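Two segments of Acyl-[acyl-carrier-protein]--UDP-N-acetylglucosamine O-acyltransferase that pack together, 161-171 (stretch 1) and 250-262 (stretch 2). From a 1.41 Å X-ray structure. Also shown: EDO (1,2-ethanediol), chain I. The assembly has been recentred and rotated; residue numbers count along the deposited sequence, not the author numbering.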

# COMPACT_ATOMS: atom_id res chain seq x y z
N ILE A 161 7.29 -9.24 -2.04
CA ILE A 161 8.14 -10.34 -2.48
C ILE A 161 9.22 -9.79 -3.38
O ILE A 161 8.95 -9.23 -4.43
CB ILE A 161 7.33 -11.42 -3.19
CG1 ILE A 161 6.18 -11.87 -2.28
CG2 ILE A 161 8.25 -12.60 -3.57
CD1 ILE A 161 5.18 -12.77 -2.96
N HIS A 162 10.47 -9.94 -2.95
CA HIS A 162 11.65 -9.42 -3.64
C HIS A 162 11.87 -10.06 -5.01
O HIS A 162 11.51 -11.22 -5.24
CB HIS A 162 12.88 -9.69 -2.74
CG HIS A 162 14.14 -8.98 -3.14
ND1 HIS A 162 15.04 -9.50 -4.05
CD2 HIS A 162 14.67 -7.81 -2.72
CE1 HIS A 162 16.06 -8.67 -4.18
NE2 HIS A 162 15.86 -7.63 -3.38
N GLN A 163 12.47 -9.29 -5.92
CA GLN A 163 12.78 -9.78 -7.28
C GLN A 163 13.46 -11.14 -7.29
O GLN A 163 14.30 -11.44 -6.42
CB GLN A 163 13.62 -8.75 -8.05
CG GLN A 163 14.92 -8.39 -7.36
CD GLN A 163 15.86 -7.53 -8.19
OE1 GLN A 163 15.56 -7.16 -9.32
NE2 GLN A 163 17.02 -7.21 -7.62
N PHE A 164 13.06 -11.97 -8.24
CA PHE A 164 13.66 -13.29 -8.51
C PHE A 164 13.31 -14.37 -7.50
O PHE A 164 13.69 -15.53 -7.69
CB PHE A 164 15.19 -13.22 -8.70
CG PHE A 164 15.60 -12.41 -9.88
CD1 PHE A 164 15.49 -12.93 -11.16
CD2 PHE A 164 16.10 -11.12 -9.71
CE1 PHE A 164 15.88 -12.17 -12.27
CE2 PHE A 164 16.48 -10.36 -10.81
CZ PHE A 164 16.36 -10.89 -12.08
N CYS A 165 12.57 -14.03 -6.45
CA CYS A 165 12.14 -15.06 -5.51
C CYS A 165 11.16 -16.07 -6.11
O CYS A 165 10.46 -15.77 -7.10
CB CYS A 165 11.52 -14.44 -4.27
SG CYS A 165 12.70 -13.60 -3.20
N LYS A 166 11.12 -17.26 -5.52
CA LYS A 166 10.23 -18.32 -5.94
C LYS A 166 9.38 -18.75 -4.75
O LYS A 166 9.90 -19.13 -3.70
CB LYS A 166 11.03 -19.50 -6.52
CG LYS A 166 11.89 -19.06 -7.68
CD LYS A 166 12.80 -20.16 -8.23
CE LYS A 166 13.74 -19.61 -9.28
NZ LYS A 166 13.02 -19.06 -10.48
N ILE A 167 8.07 -18.67 -4.90
CA ILE A 167 7.12 -18.96 -3.84
C ILE A 167 6.31 -20.15 -4.31
O ILE A 167 5.49 -20.05 -5.24
CB ILE A 167 6.18 -17.76 -3.57
CG1 ILE A 167 6.98 -16.45 -3.47
CG2 ILE A 167 5.31 -18.03 -2.35
CD1 ILE A 167 8.03 -16.42 -2.36
N ASP A 168 6.60 -21.31 -3.73
CA ASP A 168 6.07 -22.54 -4.30
C ASP A 168 4.71 -22.96 -3.76
O ASP A 168 4.16 -22.35 -2.83
CB ASP A 168 7.14 -23.65 -4.22
CG ASP A 168 8.14 -23.56 -5.37
OD1 ASP A 168 7.91 -22.80 -6.34
OD2 ASP A 168 9.17 -24.26 -5.34
N SER A 169 4.15 -24.00 -4.38
CA SER A 169 2.75 -24.34 -4.15
C SER A 169 2.40 -24.64 -2.72
O SER A 169 3.22 -25.23 -1.99
CB SER A 169 2.33 -25.48 -5.06
OG SER A 169 2.45 -25.09 -6.41
N TYR A 170 1.20 -24.23 -2.30
CA TYR A 170 0.64 -24.51 -0.97
C TYR A 170 1.33 -23.78 0.18
O TYR A 170 1.03 -24.04 1.35
CB TYR A 170 0.59 -26.03 -0.67
CG TYR A 170 -0.08 -26.85 -1.75
CD1 TYR A 170 0.68 -27.64 -2.61
CD2 TYR A 170 -1.47 -26.82 -1.93
CE1 TYR A 170 0.08 -28.41 -3.61
CE2 TYR A 170 -2.08 -27.58 -2.92
CZ TYR A 170 -1.30 -28.36 -3.76
OH TYR A 170 -1.92 -29.10 -4.74
N SER A 171 2.24 -22.87 -0.15
CA SER A 171 2.88 -22.04 0.86
C SER A 171 1.94 -20.92 1.32
O SER A 171 0.95 -20.60 0.63
CB SER A 171 4.19 -21.46 0.34
OG SER A 171 3.96 -20.62 -0.78
N GLN A 250 8.24 -34.50 -3.17
CA GLN A 250 8.92 -34.05 -4.38
C GLN A 250 8.83 -32.53 -4.62
O GLN A 250 9.76 -31.91 -5.13
CB GLN A 250 8.45 -34.82 -5.62
CG GLN A 250 9.24 -34.49 -6.89
CD GLN A 250 10.73 -34.84 -6.81
OE1 GLN A 250 11.08 -35.94 -6.41
NE2 GLN A 250 11.59 -33.91 -7.20
N LEU A 251 7.70 -31.93 -4.23
CA LEU A 251 7.56 -30.47 -4.34
C LEU A 251 8.58 -29.70 -3.50
O LEU A 251 9.07 -28.66 -3.93
CB LEU A 251 6.15 -30.01 -4.00
CG LEU A 251 4.98 -30.42 -4.90
CD1 LEU A 251 3.78 -29.54 -4.56
CD2 LEU A 251 5.32 -30.31 -6.39
N LEU A 252 8.90 -30.22 -2.31
CA LEU A 252 9.95 -29.63 -1.48
C LEU A 252 11.31 -29.77 -2.11
O LEU A 252 12.10 -28.84 -2.09
CB LEU A 252 9.98 -30.24 -0.08
CG LEU A 252 8.95 -29.75 0.94
CD1 LEU A 252 8.96 -30.67 2.16
CD2 LEU A 252 9.26 -28.33 1.35
N ILE A 253 11.60 -30.96 -2.64
CA ILE A 253 12.84 -31.18 -3.35
C ILE A 253 12.99 -30.21 -4.52
O ILE A 253 14.02 -29.56 -4.67
CB ILE A 253 12.97 -32.65 -3.82
CG1 ILE A 253 13.13 -33.57 -2.59
CG2 ILE A 253 14.16 -32.81 -4.75
CD1 ILE A 253 12.90 -35.05 -2.88
N ASP A 254 11.92 -30.06 -5.31
CA ASP A 254 11.91 -29.13 -6.44
C ASP A 254 12.23 -27.71 -5.98
O ASP A 254 13.02 -27.02 -6.59
CB ASP A 254 10.55 -29.12 -7.14
CG ASP A 254 10.24 -30.42 -7.88
OD1 ASP A 254 11.16 -31.22 -8.20
OD2 ASP A 254 9.04 -30.62 -8.17
N SER A 255 11.59 -27.26 -4.89
CA SER A 255 11.88 -25.92 -4.35
C SER A 255 13.37 -25.71 -4.11
O SER A 255 13.93 -24.68 -4.46
CB SER A 255 11.14 -25.70 -3.03
OG SER A 255 9.74 -25.73 -3.21
N LEU A 256 14.00 -26.69 -3.47
CA LEU A 256 15.39 -26.53 -3.10
C LEU A 256 16.32 -26.63 -4.30
O LEU A 256 17.31 -25.92 -4.37
CB LEU A 256 15.76 -27.55 -2.02
CG LEU A 256 15.56 -27.06 -0.57
CD1 LEU A 256 14.16 -26.47 -0.25
CD2 LEU A 256 15.86 -28.21 0.37
N GLU A 257 15.96 -27.48 -5.25
CA GLU A 257 16.77 -27.64 -6.47
C GLU A 257 16.65 -26.43 -7.39
O GLU A 257 17.61 -26.08 -8.09
CB GLU A 257 16.37 -28.92 -7.20
CG GLU A 257 16.79 -30.16 -6.39
CD GLU A 257 16.60 -31.49 -7.09
OE1 GLU A 257 15.68 -31.65 -7.93
OE2 GLU A 257 17.39 -32.41 -6.77
N GLN A 258 15.50 -25.77 -7.37
CA GLN A 258 15.23 -24.68 -8.32
C GLN A 258 15.63 -23.31 -7.78
O GLN A 258 15.68 -22.32 -8.53
CB GLN A 258 13.76 -24.69 -8.72
CG GLN A 258 13.40 -25.86 -9.60
CD GLN A 258 11.91 -26.11 -9.71
OE1 GLN A 258 11.09 -25.39 -9.12
NE2 GLN A 258 11.54 -27.13 -10.47
N SER A 259 15.94 -23.25 -6.49
CA SER A 259 16.23 -21.98 -5.83
C SER A 259 17.41 -21.23 -6.44
O SER A 259 18.44 -21.82 -6.73
CB SER A 259 16.47 -22.22 -4.35
OG SER A 259 16.72 -21.00 -3.67
N GLU A 260 17.24 -19.92 -6.64
CA GLU A 260 18.32 -19.05 -7.09
C GLU A 260 18.79 -18.10 -5.99
O GLU A 260 19.97 -17.77 -5.89
CB GLU A 260 17.89 -18.26 -8.33
CG GLU A 260 17.91 -19.09 -9.60
CD GLU A 260 17.45 -18.34 -10.84
OE1 GLU A 260 17.22 -19.02 -11.87
OE2 GLU A 260 17.31 -17.09 -10.80
N ARG A 261 17.86 -17.67 -5.14
CA ARG A 261 18.19 -16.71 -4.09
C ARG A 261 18.48 -17.37 -2.76
O ARG A 261 18.75 -16.68 -1.77
CB ARG A 261 17.07 -15.69 -3.96
CG ARG A 261 17.03 -14.74 -5.14
CD ARG A 261 16.05 -13.62 -4.92
NE ARG A 261 16.31 -12.87 -3.69
CZ ARG A 261 17.22 -11.91 -3.54
NH1 ARG A 261 18.01 -11.56 -4.55
NH2 ARG A 261 17.34 -11.31 -2.37
N GLY A 262 18.43 -18.70 -2.73
CA GLY A 262 18.44 -19.41 -1.46
C GLY A 262 17.03 -19.37 -0.86
O GLY A 262 16.11 -18.84 -1.48
C1 EDO I . 19.59 -8.03 -5.10
O1 EDO I . 18.90 -8.70 -6.16
C2 EDO I . 20.42 -9.04 -4.33
O2 EDO I . 19.97 -9.10 -2.97
O HOH W 1 15.08 -17.69 -6.38
O HOH W 2 14.80 -16.44 -10.10
O HOH W 3 14.67 -19.11 -12.76
O HOH W 4 7.96 -26.90 -5.88
O HOH W 5 10.91 -23.22 -7.16

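A single direct hydrogen bond joins these two stretches; most of the remaining polar contact passes through water. Ser255 OG donates to Asp168 OD2 at 2.7 Å, a short bond that a compact hydroxyl can make from the flank of the helix to a carboxylate on Asp168, whose CA-to-CB bond points toward stretch 2. Water 5 lies 2.7 Å from Asp168 OD2 and 2.9 Å from Gln258 OE1, within hydrogen-bonding reach of both. Asp168 OD2 also accepts, more weakly, from water 4, which reaches the carbonyl of Leu251.

The two stretches run in opposite directions: Cys165 lies nearest Arg261, Asp168 nearest Ser255, and Ser169 nearest Leu251. Stretch 1 carries a short strand between two type II turns, while stretch 2 begins as a helix and continues as loop.

Arg261 gives up more surface to the contact than any other residue. Its guanidinium lies over one face of the His162 ring, with CZ 3.3 Å from ND1. ND1 and NH2 are close, but at a poor angle for bonding; ND1 instead donates to Gln163 O, within the first turn. The aliphatic part of Arg261 packs along the turn, its CD 3.9 Å from Phe164 CB. An ethanediol, probably from the crystallisation liquor, borders this site and accepts weak hydrogen bonds from Gln163 and Arg261.

Lys166 and Glu260 carry opposite charges, but NZ and OE1 stand 4.4 Å apart, too far for a salt bridge. Water 3 spans the gap, accepting from Lys166 NZ and donating to Glu260 OE1. The long lysine chain also brings CE to 3.4 Å from Gln258 O. Nearby, water 1 accepts from Glu260 N and donates to Phe164 O, linking the backbones.

At the other end the contact turns apolar. Leu251 CD1 meets the Tyr170 ring at its edge, 4.0 Å from CE1, a contact between carbon atoms that suits a leucine, whose side chain has no polar group to satisfy.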